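Local atomic coordinates of CEP104 (Gallus gallus, PDB entry 5JO8), a protein that is a centriolar component whose TOG domain, the part described here, probably binds microtubules or their tubulin subunits. Residues N82-A87 and Q116-H121; L126-C131 and K168-V173; E43-G48 and L61-K66; K134-L139 and Q159-W164; G48-S53 and A87-R92. All blocks are in the same frame, centred on the assembly; numbering follows the deposited sequence. Where two conformers were deposited one is given.

Contact 1. Residues N82-A87 and Q116-H121; sequences NMLRAA and QYVPKH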
# COMPACT_ATOMS: atom_id res chain seq x y z
N ASN A 82 21.23 -8.88 0.29
CA ASN A 82 21.10 -9.00 1.73
C ASN A 82 20.90 -7.63 2.38
O ASN A 82 20.13 -7.49 3.33
CB ASN A 82 22.31 -9.69 2.34
CG ASN A 82 22.43 -11.14 1.92
OD1 ASN A 82 21.44 -11.76 1.53
ND2 ASN A 82 23.63 -11.68 2.00
N MET A 83 21.59 -6.63 1.85
CA MET A 83 21.45 -5.29 2.38
C MET A 83 20.05 -4.74 2.11
O MET A 83 19.47 -4.09 2.98
CB MET A 83 22.50 -4.37 1.78
CG MET A 83 22.54 -3.02 2.43
SD MET A 83 23.96 -2.06 1.86
CE MET A 83 25.30 -3.15 2.30
N LEU A 84 19.53 -4.98 0.92
CA LEU A 84 18.16 -4.57 0.59
C LEU A 84 17.20 -5.25 1.54
O LEU A 84 16.29 -4.61 2.07
CB LEU A 84 17.80 -4.92 -0.85
CG LEU A 84 16.36 -4.62 -1.28
CD1 LEU A 84 16.30 -4.33 -2.76
CD2 LEU A 84 15.38 -5.75 -0.94
N ARG A 85 17.35 -6.55 1.73
CA ARG A 85 16.41 -7.27 2.58
C ARG A 85 16.46 -6.75 4.01
O ARG A 85 15.42 -6.59 4.66
CB ARG A 85 16.67 -8.77 2.52
CG ARG A 85 16.63 -9.34 1.11
CD ARG A 85 15.23 -9.34 0.53
NE ARG A 85 15.15 -9.99 -0.79
CZ ARG A 85 14.62 -11.19 -1.00
NH1 ARG A 85 14.12 -11.90 0.00
NH2 ARG A 85 14.59 -11.69 -2.23
N ALA A 86 17.65 -6.46 4.51
CA ALA A 86 17.79 -5.94 5.86
C ALA A 86 17.18 -4.54 5.98
O ALA A 86 16.57 -4.20 6.99
CB ALA A 86 19.26 -5.93 6.28
N ALA A 87 17.37 -3.73 4.94
CA ALA A 87 16.80 -2.38 4.94
C ALA A 87 15.28 -2.43 4.95
O ALA A 87 14.63 -1.67 5.67
CB ALA A 87 17.31 -1.59 3.74
N GLN A 116 15.80 3.74 -7.02
CA GLN A 116 17.21 4.03 -7.28
C GLN A 116 18.12 2.82 -7.12
O GLN A 116 18.89 2.51 -8.02
CB GLN A 116 17.71 5.15 -6.36
CG GLN A 116 17.01 6.48 -6.60
CD GLN A 116 17.60 7.59 -5.76
OE1 GLN A 116 18.76 7.96 -5.91
NE2 GLN A 116 16.80 8.12 -4.85
N TYR A 117 18.03 2.16 -5.98
CA TYR A 117 18.97 1.10 -5.60
C TYR A 117 18.83 -0.15 -6.46
O TYR A 117 19.81 -0.64 -7.04
CB TYR A 117 18.76 0.78 -4.13
CG TYR A 117 19.70 -0.22 -3.50
CD1 TYR A 117 20.89 0.19 -2.90
CD2 TYR A 117 19.36 -1.57 -3.43
CE1 TYR A 117 21.73 -0.73 -2.29
CE2 TYR A 117 20.19 -2.49 -2.81
CZ TYR A 117 21.37 -2.06 -2.25
OH TYR A 117 22.16 -2.99 -1.62
N VAL A 118 17.62 -0.71 -6.52
CA VAL A 118 17.39 -1.86 -7.39
C VAL A 118 17.83 -1.62 -8.84
O VAL A 118 18.59 -2.44 -9.38
CB VAL A 118 15.95 -2.39 -7.28
CG1 VAL A 118 15.70 -3.48 -8.31
CG2 VAL A 118 15.71 -2.92 -5.88
N PRO A 119 17.42 -0.51 -9.48
CA PRO A 119 17.90 -0.29 -10.85
C PRO A 119 19.40 -0.04 -10.96
O PRO A 119 20.02 -0.52 -11.91
CB PRO A 119 17.15 0.98 -11.29
CG PRO A 119 16.00 1.08 -10.40
CD PRO A 119 16.39 0.47 -9.10
N LYS A 120 19.96 0.71 -10.01
CA LYS A 120 21.41 0.99 -10.01
C LYS A 120 22.22 -0.30 -10.05
O LYS A 120 23.20 -0.43 -10.80
CB LYS A 120 21.81 1.82 -8.78
CG LYS A 120 23.31 2.07 -8.62
CD LYS A 120 23.59 2.89 -7.36
CE LYS A 120 25.09 2.96 -7.03
NZ LYS A 120 25.33 3.68 -5.74
N HIS A 121 21.78 -1.28 -9.26
CA HIS A 121 22.53 -2.52 -9.06
C HIS A 121 22.00 -3.70 -9.88
O HIS A 121 22.49 -4.82 -9.75
CB HIS A 121 22.58 -2.87 -7.57
CG HIS A 121 23.30 -1.86 -6.74
ND1 HIS A 121 24.66 -1.65 -6.84
CD2 HIS A 121 22.85 -0.97 -5.83
CE1 HIS A 121 25.01 -0.68 -6.01
NE2 HIS A 121 23.93 -0.25 -5.38
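The ring of Y117 meets L84 and M83 along its outer half. L84 CB approaches CE2 obliquely at 3.9 Å, neither squarely over the face nor in the plane, while M83 comes across the phenol end at about a right angle, its CB 3.7 Å from OH of Y117. All this lies within the helical array of a TOG domain, where helices 77-94 and 100-121, consecutive in the chain, run almost exactly antiparallel, their local axes 11.7 Å apart and at 173°. The phenol bridges that separation. One face of its ring carries H121 CD2, 3.6 Å above the plane and displaced toward the rim. The imidazole of H121 in turn has K120 CG over its centre and Y117 CG at its edge, in plane. With CG anti to the backbone N (chi1 -176°), the tyrosine ring extends far enough for OH to reach the backbone O of L80, a hydrogen bond that satisfies a buried polar atom. A phenylalanine in place of Y117 would probably keep the fit against L84 but leave that carbonyl of L80 without its phenol partner. M83 continues past the phenol to V40 and F41 of helix 35-41. Beside the tyrosine, the packing is tighter than usual: L84 CD1 presses against V118 CG2 at 3.5 Å.

Contact 2. Residues L126-C131 and K168-V173; sequences LETSHC and KPLQIV
S129 and L170 mark the nearest approach of the two backbones, with their CA atoms 7.1 Å apart. The first belongs to a regular helical turn of 126-131. The second closes the short 3-10 segment 168-170, where Q171 N returns to K168 O. Q171 then takes up left-handed helical backbone angles (54/40), and with this reversal L170 and I172 both direct their CB atoms at the helix. Between them the two side chains cover one flank of its turn. L170 CD1 sits 3.7 Å from CG2 of T128 and touches the helix backbone as well, 3.9 Å from N of S129. The threonine offers its methyl because CG2 stands anti to its own nitrogen, on the side of the loop. I172 reaches in with an extended chain (chi2 173°), placing CD1 3.9 Å from CA of S129; its approach to the serine hydroxyl is less certain, since S129 has two conformers. The loop joins helix 148-163 to helix 173-177 in the helical array of the TOG domain, and it folds back over helix 125-142, where I172 also rests on V132 and E133. T128 is backed by V118 and I114 of helix 100-121. The contact is thus made by methyl groups laid against a threonine methyl and the backbone at S129, a chemistry that implies fit by shape rather than by directional bonding.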
# COMPACT_ATOMS: atom_id res chain seq x y z
N LEU A 126 12.22 -9.14 -9.06
CA LEU A 126 11.89 -9.95 -7.89
C LEU A 126 12.16 -9.14 -6.61
O LEU A 126 11.38 -9.19 -5.65
CB LEU A 126 12.67 -11.28 -7.89
CG LEU A 126 12.44 -12.36 -6.82
CD1 LEU A 126 13.13 -13.64 -7.27
CD2 LEU A 126 12.96 -12.00 -5.43
N GLU A 127 13.26 -8.40 -6.60
CA GLU A 127 13.60 -7.60 -5.43
C GLU A 127 12.62 -6.44 -5.27
O GLU A 127 12.18 -6.16 -4.16
CB GLU A 127 15.03 -7.09 -5.50
CG GLU A 127 16.03 -8.24 -5.50
CD GLU A 127 15.93 -9.11 -4.26
OE1 GLU A 127 15.67 -8.57 -3.16
OE2 GLU A 127 16.10 -10.34 -4.37
N THR A 128 12.25 -5.81 -6.38
CA THR A 128 11.24 -4.75 -6.34
C THR A 128 9.95 -5.29 -5.75
O THR A 128 9.31 -4.64 -4.91
CB THR A 128 10.93 -4.23 -7.74
OG1 THR A 128 12.17 -3.97 -8.42
CG2 THR A 128 10.11 -2.94 -7.68
N SER A 129 9.55 -6.47 -6.21
CA SER A 129 8.35 -7.13 -5.72
C SER A 129 8.40 -7.36 -4.22
O SER A 129 7.44 -7.07 -3.50
CB SER A 129 8.14 -8.46 -6.45
OG SER A 129 7.06 -9.17 -5.87
N HIS A 130 9.53 -7.88 -3.74
CA HIS A 130 9.74 -8.07 -2.31
C HIS A 130 9.53 -6.75 -1.55
O HIS A 130 8.86 -6.73 -0.51
CB HIS A 130 11.14 -8.61 -2.06
CG HIS A 130 11.50 -8.72 -0.61
ND1 HIS A 130 11.22 -9.85 0.14
CD2 HIS A 130 12.11 -7.85 0.23
CE1 HIS A 130 11.65 -9.66 1.37
NE2 HIS A 130 12.19 -8.46 1.45
N CYS A 131 10.09 -5.66 -2.06
CA CYS A 131 9.96 -4.36 -1.38
C CYS A 131 8.51 -3.95 -1.22
O CYS A 131 8.09 -3.49 -0.15
CB CYS A 131 10.69 -3.25 -2.13
SG CYS A 131 12.49 -3.45 -2.18
N LYS A 168 4.77 -0.08 -11.42
CA LYS A 168 3.59 -0.26 -12.26
C LYS A 168 3.52 -1.59 -13.06
O LYS A 168 2.49 -2.28 -13.00
CB LYS A 168 3.38 0.96 -13.18
CG LYS A 168 2.03 0.97 -13.89
CD LYS A 168 1.73 2.33 -14.50
CE LYS A 168 0.38 2.34 -15.22
NZ LYS A 168 -0.08 3.72 -15.55
N PRO A 169 4.61 -1.99 -13.74
CA PRO A 169 4.52 -3.24 -14.51
C PRO A 169 4.33 -4.50 -13.66
O PRO A 169 3.97 -5.55 -14.21
CB PRO A 169 5.88 -3.31 -15.22
CG PRO A 169 6.44 -1.94 -15.17
CD PRO A 169 5.91 -1.32 -13.92
N LEU A 170 4.59 -4.43 -12.36
CA LEU A 170 4.40 -5.57 -11.47
C LEU A 170 2.94 -5.89 -11.19
O LEU A 170 2.60 -7.00 -10.78
CB LEU A 170 5.11 -5.34 -10.14
CG LEU A 170 6.62 -5.14 -10.20
CD1 LEU A 170 7.14 -4.86 -8.79
CD2 LEU A 170 7.28 -6.37 -10.81
N GLN A 171 2.07 -4.89 -11.38
CA GLN A 171 0.64 -5.05 -11.17
C GLN A 171 0.29 -5.60 -9.79
O GLN A 171 -0.61 -6.43 -9.63
CB GLN A 171 0.04 -5.93 -12.28
CG GLN A 171 0.30 -5.37 -13.67
CD GLN A 171 -0.03 -6.35 -14.77
OE1 GLN A 171 0.13 -7.56 -14.61
NE2 GLN A 171 -0.48 -5.83 -15.90
N ILE A 172 1.01 -5.13 -8.78
CA ILE A 172 0.88 -5.62 -7.41
C ILE A 172 -0.11 -4.76 -6.66
O ILE A 172 -1.01 -5.26 -6.00
CB ILE A 172 2.25 -5.62 -6.67
CG1 ILE A 172 3.17 -6.71 -7.21
CG2 ILE A 172 2.07 -5.78 -5.16
CD1 ILE A 172 4.59 -6.64 -6.65
N VAL A 173 0.09 -3.46 -6.76
CA VAL A 173 -0.69 -2.54 -5.93
C VAL A 173 -2.19 -2.64 -6.19
O VAL A 173 -2.96 -2.78 -5.24
CB VAL A 173 -0.15 -1.10 -5.98
CG1 VAL A 173 -0.99 -0.20 -5.10
CG2 VAL A 173 1.31 -1.08 -5.52

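Contact 3. Residues E43-G48 and L61-K66; sequences EALVSG and LLAVYK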
# COMPACT_ATOMS: atom_id res chain seq x y z
N GLU A 43 25.09 -3.87 15.17
CA GLU A 43 24.14 -3.80 16.26
C GLU A 43 23.83 -2.37 16.68
O GLU A 43 22.70 -2.07 17.10
CB GLU A 43 24.60 -4.65 17.45
CG GLU A 43 23.61 -4.65 18.61
CD GLU A 43 23.94 -5.68 19.67
OE1 GLU A 43 24.82 -6.53 19.42
OE2 GLU A 43 23.31 -5.63 20.75
N ALA A 44 24.81 -1.47 16.57
CA ALA A 44 24.62 -0.08 16.99
C ALA A 44 23.49 0.59 16.20
O ALA A 44 22.60 1.22 16.78
CB ALA A 44 25.92 0.71 16.85
N LEU A 45 23.53 0.44 14.88
CA LEU A 45 22.49 1.02 14.03
C LEU A 45 21.13 0.41 14.35
O LEU A 45 20.15 1.13 14.48
CB LEU A 45 22.82 0.84 12.54
CG LEU A 45 21.87 1.50 11.54
CD1 LEU A 45 22.63 1.89 10.28
CD2 LEU A 45 20.70 0.57 11.19
N VAL A 46 21.07 -0.92 14.45
CA VAL A 46 19.80 -1.58 14.71
C VAL A 46 19.24 -1.19 16.07
O VAL A 46 18.04 -0.96 16.23
CB VAL A 46 19.91 -3.11 14.53
CG1 VAL A 46 18.63 -3.81 14.97
CG2 VAL A 46 20.22 -3.45 13.08
N SER A 47 20.12 -1.08 17.07
CA SER A 47 19.70 -0.60 18.38
C SER A 47 19.07 0.79 18.26
O SER A 47 18.09 1.08 18.95
CB SER A 47 20.88 -0.58 19.35
OG SER A 47 21.36 -1.89 19.57
N GLY A 48 19.64 1.63 17.41
CA GLY A 48 19.04 2.93 17.14
C GLY A 48 17.65 2.81 16.55
O GLY A 48 16.71 3.48 17.00
N LEU A 61 17.40 5.17 10.37
CA LEU A 61 16.85 5.02 9.02
C LEU A 61 17.59 5.88 7.99
O LEU A 61 17.82 5.45 6.85
CB LEU A 61 15.36 5.34 9.03
CG LEU A 61 14.55 4.41 9.94
CD1 LEU A 61 13.17 5.01 10.18
CD2 LEU A 61 14.45 2.99 9.39
N LEU A 62 17.95 7.10 8.38
CA LEU A 62 18.74 7.96 7.50
C LEU A 62 20.15 7.40 7.29
O LEU A 62 20.73 7.58 6.23
CB LEU A 62 18.77 9.39 8.05
CG LEU A 62 17.38 10.03 8.06
CD1 LEU A 62 17.43 11.45 8.63
CD2 LEU A 62 16.76 10.02 6.66
N ALA A 63 20.68 6.72 8.30
CA ALA A 63 21.99 6.08 8.15
C ALA A 63 21.92 4.90 7.18
O ALA A 63 22.87 4.66 6.42
CB ALA A 63 22.55 5.62 9.49
N VAL A 64 20.81 4.17 7.21
CA VAL A 64 20.60 3.07 6.28
C VAL A 64 20.49 3.63 4.88
O VAL A 64 21.08 3.07 3.95
CB VAL A 64 19.37 2.24 6.67
CG1 VAL A 64 19.02 1.23 5.58
CG2 VAL A 64 19.60 1.54 7.99
N TYR A 65 19.76 4.73 4.73
CA TYR A 65 19.66 5.40 3.44
C TYR A 65 21.05 5.74 2.92
O TYR A 65 21.39 5.45 1.77
CB TYR A 65 18.80 6.67 3.57
CG TYR A 65 18.89 7.58 2.37
CD1 TYR A 65 19.91 8.53 2.27
CD2 TYR A 65 17.97 7.50 1.33
CE1 TYR A 65 20.02 9.35 1.18
CE2 TYR A 65 18.07 8.33 0.23
CZ TYR A 65 19.10 9.26 0.17
OH TYR A 65 19.23 10.09 -0.91
N LYS A 66 21.86 6.38 3.75
CA LYS A 66 23.22 6.72 3.35
C LYS A 66 24.07 5.48 2.99
O LYS A 66 24.77 5.48 1.97
CB LYS A 66 23.91 7.52 4.45
CG LYS A 66 25.35 7.89 4.11
CD LYS A 66 25.88 8.88 5.13
CE LYS A 66 27.35 9.18 4.89
NZ LYS A 66 27.57 9.89 3.60
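L45 joins helix 43-49 to helix 54-69 in a small, purely apolar helix-to-helix contact near the N-terminal end of the domain, its centre about 24 Å from the centre of the chain. Both terminal methyls of the leucine are engaged. CD1 lies 3.8 Å from CB of A63 and equally far from CG2 of V64; CD2 comes closer still to that same valine methyl, at 3.5 Å. V64 CG2 is therefore clasped between the two prongs of the leucine, whose side chain crosses the valine at about a right angle. The fork reaches that far because L45 CG points away from its backbone N (chi1 -175°), while the valine presents the methyl that lies beside its own nitrogen. A63, having only CB, lets the leucine close down on the helix surface from the more exposed side. V64, by contrast, is buried, its other neighbours being A87 and L90 of helix 77-94, L109 of helix 100-121 and F41. Successive helices packed side by side build the elongated alpha-solenoid characteristic of TOG domains, and here three of them meet, since L45 also touches L90. On the far side of its helix, S47 turns back on its own first turn. S47 OG donates to E43 O at 2.8 Å, from 42° above the carbonyl plane, and the amide S47 N bonds the same oxygen, so that one carbonyl is gripped by two donors of a single residue. V46, next to L45 in sequence, points its CB away from helix 54-69, and its side chain touches A37 and I38 of helix 35-41.

Contact 4. Residues K134-L139 and Q159-W164; sequences KTLPGL and QEMALW
M161 CE meets two leucine methyls one turn apart on the opposing helix: CD1 of L139 at 3.7 Å and CD1 of L136 at 4.0 Å. M161 has two conformers, so these methyl contacts hold for one of them and the exact distances are correspondingly tentative. In that conformer the chain runs straight out from helix 148-163, with CG anti to the backbone N (chi1 -180°), and bends only at the last torsion, about CG-SD (chi3 64°), which tucks the methyl toward the leucines. Such length is needed, because the nearest CA atoms, those of L136 and M161, are 9.4 Å apart. L139 points its CB directly at the partner helix, whereas L136 sets out more tangentially and brings only its end nearer. All three residues are buried. Helices 125-142 and 148-163 follow each other in the TOG domain's helical array, and the centre of their contact lies about 4 Å from the centre of the chain. Further out, L136 is flanked by V173 and H176 of helix 173-177, and L139 by L107 of helix 100-121. The helix carrying both leucines is kinked at P137, where the nitrogens of P137 and G138 make no bond to the preceding turn; T135 OG1 bonds back to C131 O just ahead of this break. On the other side, the indole of W164 folds back over the turn before it: M161 CA lies 3.5 Å above the ring, over its centre, and F157 meets the indole edge-to-face.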
# COMPACT_ATOMS: atom_id res chain seq x y z
N LYS A 134 6.37 -6.46 1.12
CA LYS A 134 6.68 -6.40 2.55
C LYS A 134 6.21 -5.11 3.21
O LYS A 134 6.15 -5.03 4.44
CB LYS A 134 8.19 -6.58 2.78
CG LYS A 134 8.71 -7.98 2.45
CD LYS A 134 8.00 -9.03 3.28
CE LYS A 134 8.41 -10.43 2.85
NZ LYS A 134 7.72 -11.49 3.63
N THR A 135 5.92 -4.09 2.41
CA THR A 135 5.59 -2.77 2.96
C THR A 135 4.16 -2.31 2.71
O THR A 135 3.60 -1.57 3.52
CB THR A 135 6.56 -1.69 2.44
OG1 THR A 135 6.44 -1.58 1.02
CG2 THR A 135 7.99 -2.06 2.80
N LEU A 136 3.58 -2.72 1.59
CA LEU A 136 2.22 -2.27 1.26
C LEU A 136 1.19 -2.57 2.35
O LEU A 136 0.35 -1.70 2.64
CB LEU A 136 1.78 -2.81 -0.10
CG LEU A 136 0.44 -2.31 -0.63
CD1 LEU A 136 0.38 -0.77 -0.68
CD2 LEU A 136 0.21 -2.90 -2.01
N PRO A 137 1.22 -3.76 2.97
CA PRO A 137 0.21 -3.99 4.02
C PRO A 137 0.31 -3.01 5.18
O PRO A 137 -0.70 -2.50 5.66
CB PRO A 137 0.52 -5.41 4.49
CG PRO A 137 1.11 -6.07 3.28
CD PRO A 137 1.96 -4.99 2.66
N GLY A 138 1.53 -2.71 5.60
CA GLY A 138 1.72 -1.73 6.65
C GLY A 138 1.31 -0.33 6.23
O GLY A 138 0.75 0.43 7.03
N LEU A 139 1.60 0.04 4.99
CA LEU A 139 1.23 1.36 4.49
C LEU A 139 -0.29 1.47 4.47
O LEU A 139 -0.86 2.50 4.87
CB LEU A 139 1.79 1.59 3.09
CG LEU A 139 3.30 1.77 3.03
CD1 LEU A 139 3.78 1.61 1.61
CD2 LEU A 139 3.68 3.15 3.58
N GLN A 159 -0.46 5.76 -3.66
CA GLN A 159 -0.82 6.22 -5.00
C GLN A 159 0.43 6.43 -5.86
O GLN A 159 0.49 5.96 -7.01
CB GLN A 159 -1.67 7.49 -4.88
CG GLN A 159 -2.38 7.94 -6.14
CD GLN A 159 -3.04 9.30 -5.96
OE1 GLN A 159 -3.38 9.97 -6.94
NE2 GLN A 159 -3.22 9.72 -4.71
N GLU A 160 1.44 7.10 -5.30
CA GLU A 160 2.67 7.40 -6.03
C GLU A 160 3.44 6.11 -6.31
O GLU A 160 3.96 5.91 -7.41
CB GLU A 160 3.54 8.41 -5.27
CG GLU A 160 2.93 9.81 -5.18
CD GLU A 160 3.86 10.83 -4.55
OE1 GLU A 160 3.45 11.46 -3.54
OE2 GLU A 160 4.98 11.02 -5.07
N MET A 161 3.52 5.23 -5.31
CA MET A 161 4.24 3.97 -5.48
C MET A 161 3.63 3.12 -6.58
O MET A 161 4.35 2.49 -7.35
CB MET A 161 4.32 3.20 -4.16
CG MET A 161 5.08 1.87 -4.29
SD MET A 161 5.45 1.14 -2.69
CE MET A 161 3.81 0.80 -2.04
N ALA A 162 2.30 3.11 -6.68
CA ALA A 162 1.61 2.34 -7.72
C ALA A 162 1.99 2.77 -9.14
O ALA A 162 1.97 1.96 -10.07
CB ALA A 162 0.09 2.46 -7.53
N LEU A 163 2.36 4.04 -9.29
CA LEU A 163 2.62 4.60 -10.60
C LEU A 163 4.12 4.75 -10.96
O LEU A 163 4.46 5.10 -12.10
CB LEU A 163 1.85 5.92 -10.75
CG LEU A 163 0.34 5.60 -10.65
CD1 LEU A 163 -0.50 6.72 -10.06
CD2 LEU A 163 -0.19 5.20 -12.01
N TRP A 164 5.01 4.43 -10.02
CA TRP A 164 6.44 4.46 -10.33
C TRP A 164 6.74 3.47 -11.44
O TRP A 164 6.18 2.38 -11.47
CB TRP A 164 7.31 4.12 -9.12
CG TRP A 164 7.26 5.13 -8.04
CD1 TRP A 164 6.97 6.47 -8.16
CD2 TRP A 164 7.48 4.89 -6.65
NE1 TRP A 164 7.00 7.07 -6.92
CE2 TRP A 164 7.31 6.12 -5.98
CE3 TRP A 164 7.81 3.75 -5.91
CZ2 TRP A 164 7.45 6.23 -4.60
CZ3 TRP A 164 7.95 3.87 -4.54
CH2 TRP A 164 7.76 5.10 -3.90

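Contact 5. Residues G48-S53 and A87-R92; sequences GAYSKS and AIFLVR
A49 and L90 bring the two backbones nearest, CA to CA 7.3 Å, as helix 43-49 gives way to a loop beside a regular stretch of helix 77-94. A49 CB rests on CD2 of L90 at 4.0 Å. Beside it Y50 extends over the helix until its OH lies 3.4 Å from both CE1 and CZ of F89. This is an encounter of edges: the hydroxyl sits near the plane of the phenylalanine, CE1 lies near the plane of the tyrosine, and the side chains cross at about a right angle. F89 CG stands anti to its backbone N (chi1 175°), which swings the ring out along the helix toward the phenol. The hydroxyl has its polar partner elsewhere, in E33, while R93 makes a cation-pi contact with the Y50 ring and bonds A49 O. Further along, S51 OG accepts from S53 N at 2.8 Å, an ST turn that shapes the link to the next helix of the TOG array, with S53 as N-cap. The phenol thus joins two chemistries, its oxygen bonded to a carboxylate while brushing an aromatic C-H edge, so the placement of Y50 probably depends on E33 and R93 as much as on F89.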
# COMPACT_ATOMS: atom_id res chain seq x y z
N GLY A 48 19.64 1.63 17.41
CA GLY A 48 19.04 2.93 17.14
C GLY A 48 17.65 2.81 16.55
O GLY A 48 16.71 3.48 17.00
N ALA A 49 17.49 1.95 15.56
CA ALA A 49 16.18 1.73 14.93
C ALA A 49 15.12 1.24 15.91
O ALA A 49 13.92 1.51 15.74
CB ALA A 49 16.31 0.75 13.75
N TYR A 50 15.54 0.50 16.93
CA TYR A 50 14.61 -0.05 17.93
C TYR A 50 14.47 0.85 19.15
O TYR A 50 13.72 0.53 20.07
CB TYR A 50 15.07 -1.43 18.40
CG TYR A 50 14.68 -2.60 17.51
CD1 TYR A 50 15.25 -2.77 16.25
CD2 TYR A 50 13.77 -3.55 17.94
CE1 TYR A 50 14.90 -3.83 15.45
CE2 TYR A 50 13.42 -4.62 17.14
CZ TYR A 50 13.99 -4.76 15.90
OH TYR A 50 13.65 -5.82 15.09
N SER A 51 15.17 1.98 19.15
CA SER A 51 15.22 2.85 20.33
C SER A 51 13.86 3.46 20.69
O SER A 51 13.03 3.72 19.82
CB SER A 51 16.24 3.97 20.13
OG SER A 51 16.17 4.93 21.18
N LYS A 52 13.65 3.70 21.98
CA LYS A 52 12.45 4.40 22.42
C LYS A 52 12.57 5.90 22.12
O LYS A 52 11.58 6.63 22.17
CB LYS A 52 12.19 4.15 23.91
CG LYS A 52 11.75 2.73 24.22
CD LYS A 52 10.47 2.37 23.48
CE LYS A 52 10.13 0.89 23.64
NZ LYS A 52 11.18 0.01 23.05
N SER A 53 13.78 6.34 21.78
CA SER A 53 14.02 7.71 21.39
C SER A 53 13.78 7.90 19.89
O SER A 53 14.45 7.29 19.06
CB SER A 53 15.45 8.11 21.75
OG SER A 53 15.85 9.27 21.04
N ALA A 87 17.37 -3.73 4.94
CA ALA A 87 16.80 -2.38 4.94
C ALA A 87 15.28 -2.43 4.95
O ALA A 87 14.63 -1.67 5.67
CB ALA A 87 17.31 -1.59 3.74
N ILE A 88 14.71 -3.34 4.15
CA ILE A 88 13.26 -3.51 4.08
C ILE A 88 12.70 -4.01 5.42
O ILE A 88 11.62 -3.59 5.83
CB ILE A 88 12.84 -4.38 2.87
CG1 ILE A 88 13.09 -3.65 1.54
CG2 ILE A 88 11.39 -4.86 2.97
CD1 ILE A 88 12.25 -2.37 1.31
N PHE A 89 13.44 -4.88 6.10
CA PHE A 89 13.07 -5.31 7.44
C PHE A 89 12.89 -4.09 8.36
O PHE A 89 11.89 -3.99 9.09
CB PHE A 89 14.14 -6.27 8.00
CG PHE A 89 13.91 -6.67 9.44
CD1 PHE A 89 14.43 -5.92 10.48
CD2 PHE A 89 13.15 -7.79 9.74
CE1 PHE A 89 14.19 -6.27 11.80
CE2 PHE A 89 12.92 -8.16 11.07
CZ PHE A 89 13.45 -7.38 12.10
N LEU A 90 13.83 -3.16 8.31
CA LEU A 90 13.76 -1.96 9.14
C LEU A 90 12.65 -1.01 8.66
O LEU A 90 11.97 -0.40 9.48
CB LEU A 90 15.11 -1.25 9.20
CG LEU A 90 16.20 -2.09 9.88
CD1 LEU A 90 17.55 -1.37 9.81
CD2 LEU A 90 15.86 -2.43 11.33
N VAL A 91 12.47 -0.90 7.35
CA VAL A 91 11.39 -0.09 6.78
C VAL A 91 10.04 -0.59 7.26
O VAL A 91 9.18 0.21 7.64
CB VAL A 91 11.45 -0.09 5.24
CG1 VAL A 91 10.16 0.50 4.65
CG2 VAL A 91 12.64 0.70 4.76
N ARG A 92 9.85 -1.90 7.23
CA ARG A 92 8.57 -2.50 7.57
C ARG A 92 8.18 -2.15 9.01
O ARG A 92 7.02 -1.85 9.30
CB ARG A 92 8.66 -4.02 7.39
CG ARG A 92 7.35 -4.77 7.57
CD ARG A 92 7.58 -6.27 7.41
NE ARG A 92 6.33 -7.03 7.31
CZ ARG A 92 6.27 -8.33 7.09
NH1 ARG A 92 5.10 -8.94 7.01
NH2 ARG A 92 7.39 -9.04 6.96

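The five contacts lie along one helical array. Contacts 3 and 5 are the closest pair, centres 7 Å apart, and they share G48. The centres of contacts 1 and 3 are about 15 Å apart, and the two are joined where A87 CB meets V64 CG1 at 3.8 Å. Toward the middle of the chain, the salt bridge from R85 NE to E127 OE1, 2.8 Å long, ties contact 1 to contact 2. I88 links contact 5 to two others, its CD1 3.7 Å from C131 SG of contact 2 and its CG2 3.6 Å from K134 CB of contact 4. Contact 4 is nested within the loop that contact 2 closes, centres 9 Å apart, whereas contacts 2 and 3 stand about 25 Å apart, centre to centre, without touching.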